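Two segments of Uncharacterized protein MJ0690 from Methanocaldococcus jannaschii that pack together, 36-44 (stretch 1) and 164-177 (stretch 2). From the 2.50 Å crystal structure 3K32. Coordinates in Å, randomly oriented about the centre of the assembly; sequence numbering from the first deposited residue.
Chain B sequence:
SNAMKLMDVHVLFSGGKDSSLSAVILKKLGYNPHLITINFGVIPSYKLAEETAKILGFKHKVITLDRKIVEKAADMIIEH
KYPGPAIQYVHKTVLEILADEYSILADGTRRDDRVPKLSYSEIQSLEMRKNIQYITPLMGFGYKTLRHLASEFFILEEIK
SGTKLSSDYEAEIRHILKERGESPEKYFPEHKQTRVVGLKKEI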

# COMPACT_ATOMS: atom_id res chain seq x y z
N ILE B 36 17.93 3.17 -5.48
CA ILE B 36 18.94 4.05 -4.90
C ILE B 36 19.10 3.84 -3.37
O ILE B 36 18.14 3.64 -2.61
CB ILE B 36 18.65 5.52 -5.23
CG1 ILE B 36 17.47 6.01 -4.42
CG2 ILE B 36 18.38 5.71 -6.72
CD1 ILE B 36 17.92 6.71 -3.17
N THR B 37 20.35 3.87 -2.93
CA THR B 37 20.71 3.72 -1.54
C THR B 37 21.51 4.94 -1.10
O THR B 37 22.54 5.27 -1.68
CB THR B 37 21.60 2.46 -1.33
OG1 THR B 37 20.95 1.31 -1.87
CG2 THR B 37 21.88 2.23 0.14
N ILE B 38 21.02 5.62 -0.06
CA ILE B 38 21.74 6.74 0.51
C ILE B 38 23.04 6.29 1.16
O ILE B 38 23.09 5.24 1.80
CB ILE B 38 20.90 7.44 1.59
CG1 ILE B 38 19.62 8.03 0.99
CG2 ILE B 38 21.72 8.50 2.33
CD1 ILE B 38 19.82 8.64 -0.38
N ASN B 39 24.08 7.10 0.97
CA ASN B 39 25.31 7.01 1.75
C ASN B 39 25.72 8.37 2.33
O ASN B 39 25.54 9.42 1.70
CB ASN B 39 26.47 6.45 0.92
CG ASN B 39 27.66 6.10 1.78
OD1 ASN B 39 28.72 6.72 1.67
ND2 ASN B 39 27.47 5.15 2.68
N PHE B 40 26.27 8.38 3.54
CA PHE B 40 26.59 9.65 4.18
C PHE B 40 28.09 9.84 4.34
O PHE B 40 28.52 10.73 5.08
CB PHE B 40 25.93 9.76 5.56
CG PHE B 40 24.43 9.77 5.53
CD1 PHE B 40 23.72 8.59 5.75
CD2 PHE B 40 23.73 10.95 5.32
CE1 PHE B 40 22.32 8.59 5.75
CE2 PHE B 40 22.32 10.96 5.33
CZ PHE B 40 21.62 9.78 5.54
N GLY B 41 28.88 8.99 3.68
CA GLY B 41 30.33 9.08 3.71
C GLY B 41 31.00 8.55 4.97
O GLY B 41 32.22 8.66 5.11
N VAL B 42 30.22 7.99 5.89
CA VAL B 42 30.74 7.39 7.10
C VAL B 42 31.39 6.04 6.79
O VAL B 42 32.61 5.90 6.88
CB VAL B 42 29.63 7.20 8.17
CG1 VAL B 42 30.16 6.42 9.36
CG2 VAL B 42 29.10 8.54 8.64
N ILE B 43 30.57 5.06 6.41
CA ILE B 43 31.06 3.74 5.97
C ILE B 43 30.28 3.20 4.76
O ILE B 43 29.15 3.61 4.49
CB ILE B 43 31.07 2.69 7.12
CG1 ILE B 43 29.66 2.47 7.69
CG2 ILE B 43 32.02 3.10 8.24
CD1 ILE B 43 29.60 1.40 8.83
N PRO B 44 30.90 2.28 4.01
CA PRO B 44 30.28 1.75 2.79
C PRO B 44 29.17 0.72 3.06
O PRO B 44 29.14 -0.34 2.45
CB PRO B 44 31.45 1.10 2.06
CG PRO B 44 32.38 0.70 3.15
CD PRO B 44 32.29 1.81 4.17
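Stretch 2 164-177: KLSSDYEAEIRHIL

A single buried carboxylate, that of Glu172, organises this contact: it reaches from the helix of stretch 2 into the loop of stretch 1 and gathers three backbone amides. Phe40 N donates to Glu172 OE1 at 2.7 Å, and Ile43 N donates to Glu172 OE2 at 3.0 Å, both with good angles. Val42 N also approaches Glu172 OE2, at 3.1 Å, but the bond is bent and weak. A carboxylate, with two oxygens and several lone pairs, can accept from several amides clustered in a loop. Although its CA-to-CB bond points sideways, glutamate suits the place because two methylene groups, with chi angles of -69° (m), -155° (t) and -77°, bring its carboxylate to the loop.

Asn39, the last strand residue, also ties the loop together: its ND2 donates to Ile43 O at 2.9 Å and its OD1 accepts from Gly41 N at 3.0 Å, a task for which an amide side chain, donor and acceptor at once, is well fitted. Gly41, with a phi of 77°, adopts a conformation that glycine tolerates most easily.

Stretch 2 begins as an extended segment, turns at Ser167 and Asp168, and then runs as a helix to Leu177 and beyond. Asp168 is the N-cap: its OD1 accepts a weak bond from Glu170 N at 3.4 Å, and its OD2 accepts from Ser166 OG at 2.9 Å. Stretch 1 is a strand from Ile36 to Asn39 followed by the loop. Helix and strand run almost parallel, their N-to-C directions only 9° apart, with a closest axial approach of 9.5 Å. The two stretches therefore advance together: the CA of Thr37 lies 7.3 Å from that of Ser167, Ile38 CA 7.7 Å from Tyr169 CA, and Val42 CA 6.0 Å from Glu172 CA.

Near the strand, a water donates to Ile38 O at 3.1 Å and to Ser167 O at 2.7 Å, joining two carbonyls that could not bond to each other. Thr37 CG2 packs 3.5 Å from Ser167 O. Tyr169 presents its ring edge to Ile38, with CE1 4.2 Å from Ile38 CB, and its CD1 lies 4.0 Å from Phe40 CE1, near the plane of the phenylalanine ring. Apolar ring edges suit this place, while the tyrosine hydroxyl is satisfied elsewhere in the structure.

Further along, the side chains of Val42 and Ile43 pack on the helix near the carboxylate. Val42 CG2 meets Ile176 CG1 at 4.0 Å, and Val42 CG1 comes within 3.5 Å of His175 ND1. Ile43 sets its CG2 over one face of the His175 imidazole, 3.5 Å from the ring centroid and 6° off the normal, a CH-pi contact to which a branched side chain is well suited. The longer arm of the same isoleucine extends its CD1 to Leu165 CD1, 4.0 Å away, so that it touches both the helix and the segment preceding it.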

# COMPACT_ATOMS: atom_id res chain seq x y z
N LYS B 164 27.42 -9.09 8.40
CA LYS B 164 27.12 -8.24 7.26
C LYS B 164 26.43 -6.98 7.74
O LYS B 164 25.71 -7.00 8.74
CB LYS B 164 26.23 -8.96 6.25
CG LYS B 164 26.65 -8.79 4.80
CD LYS B 164 26.53 -7.35 4.33
CE LYS B 164 27.32 -7.13 3.05
NZ LYS B 164 26.87 -7.98 1.91
N LEU B 165 26.67 -5.89 7.03
CA LEU B 165 26.10 -4.59 7.35
C LEU B 165 24.84 -4.38 6.51
O LEU B 165 24.89 -4.47 5.28
CB LEU B 165 27.11 -3.48 7.04
CG LEU B 165 28.43 -3.30 7.82
CD1 LEU B 165 28.26 -2.33 8.99
CD2 LEU B 165 29.06 -4.63 8.28
N SER B 166 23.71 -4.13 7.17
CA SER B 166 22.48 -3.80 6.45
C SER B 166 22.64 -2.46 5.73
O SER B 166 23.53 -1.68 6.06
CB SER B 166 21.29 -3.76 7.41
OG SER B 166 20.08 -3.59 6.70
N SER B 167 21.80 -2.20 4.73
CA SER B 167 22.01 -1.03 3.88
C SER B 167 21.05 0.14 4.12
O SER B 167 20.93 1.03 3.28
CB SER B 167 22.03 -1.41 2.38
OG SER B 167 23.24 -2.05 2.01
N ASP B 168 20.38 0.14 5.27
CA ASP B 168 19.62 1.32 5.68
C ASP B 168 20.47 2.23 6.57
O ASP B 168 21.62 1.91 6.88
CB ASP B 168 18.34 0.90 6.40
CG ASP B 168 18.58 -0.24 7.36
OD1 ASP B 168 19.10 0.02 8.47
OD2 ASP B 168 18.27 -1.40 6.99
N TYR B 169 19.88 3.34 7.00
CA TYR B 169 20.56 4.37 7.78
C TYR B 169 21.25 3.86 9.05
O TYR B 169 22.28 4.38 9.49
CB TYR B 169 19.58 5.46 8.17
CG TYR B 169 18.65 5.89 7.07
CD1 TYR B 169 19.13 6.26 5.82
CD2 TYR B 169 17.29 5.97 7.30
CE1 TYR B 169 18.26 6.67 4.82
CE2 TYR B 169 16.42 6.38 6.31
CZ TYR B 169 16.90 6.73 5.09
OH TYR B 169 15.99 7.12 4.13
N GLU B 170 20.64 2.84 9.65
CA GLU B 170 21.16 2.22 10.86
C GLU B 170 22.70 2.15 10.93
O GLU B 170 23.32 2.84 11.72
CB GLU B 170 20.54 0.83 11.00
CG GLU B 170 20.06 0.52 12.40
CD GLU B 170 18.87 -0.43 12.41
OE1 GLU B 170 17.72 0.05 12.32
OE2 GLU B 170 19.10 -1.66 12.52
N ALA B 171 23.30 1.31 10.08
CA ALA B 171 24.73 1.06 10.14
C ALA B 171 25.55 2.33 10.27
O ALA B 171 26.42 2.43 11.14
CB ALA B 171 25.18 0.25 8.94
N GLU B 172 25.28 3.30 9.39
CA GLU B 172 26.03 4.55 9.39
C GLU B 172 25.78 5.34 10.66
O GLU B 172 26.67 6.04 11.16
CB GLU B 172 25.77 5.40 8.12
CG GLU B 172 26.34 4.77 6.84
CD GLU B 172 26.65 5.77 5.72
OE1 GLU B 172 25.71 6.23 5.03
OE2 GLU B 172 27.85 6.06 5.50
N ILE B 173 24.57 5.22 11.21
CA ILE B 173 24.26 5.88 12.46
C ILE B 173 24.99 5.15 13.58
O ILE B 173 25.66 5.77 14.41
CB ILE B 173 22.76 5.88 12.72
CG1 ILE B 173 22.04 6.58 11.57
CG2 ILE B 173 22.45 6.54 14.07
CD1 ILE B 173 20.56 6.79 11.79
N ARG B 174 24.85 3.83 13.58
CA ARG B 174 25.50 2.97 14.54
C ARG B 174 26.98 3.33 14.63
O ARG B 174 27.54 3.47 15.72
CB ARG B 174 25.33 1.51 14.11
CG ARG B 174 25.06 0.53 15.24
CD ARG B 174 24.43 -0.75 14.72
NE ARG B 174 25.26 -1.93 14.98
CZ ARG B 174 24.82 -3.18 14.92
NH1 ARG B 174 23.55 -3.44 14.61
NH2 ARG B 174 25.65 -4.19 15.18
N HIS B 175 27.60 3.51 13.47
CA HIS B 175 29.03 3.76 13.43
C HIS B 175 29.42 5.05 14.14
O HIS B 175 30.38 5.07 14.92
CB HIS B 175 29.51 3.82 11.99
CG HIS B 175 30.98 3.59 11.85
ND1 HIS B 175 31.89 4.62 11.75
CD2 HIS B 175 31.70 2.45 11.82
CE1 HIS B 175 33.11 4.12 11.65
NE2 HIS B 175 33.02 2.80 11.69
N ILE B 176 28.69 6.12 13.87
CA ILE B 176 28.97 7.39 14.52
C ILE B 176 28.88 7.20 16.03
O ILE B 176 29.71 7.72 16.78
CB ILE B 176 28.01 8.52 14.06
CG1 ILE B 176 28.18 8.76 12.55
CG2 ILE B 176 28.28 9.81 14.81
CD1 ILE B 176 27.29 9.84 12.00
N LEU B 177 27.90 6.42 16.47
CA LEU B 177 27.69 6.21 17.91
C LEU B 177 28.90 5.53 18.54
O LEU B 177 29.35 5.92 19.62
CB LEU B 177 26.43 5.40 18.16
CG LEU B 177 25.14 6.12 17.76
CD1 LEU B 177 23.93 5.20 17.80
CD2 LEU B 177 24.94 7.33 18.65
O HOH W 1 21.38 3.68 3.84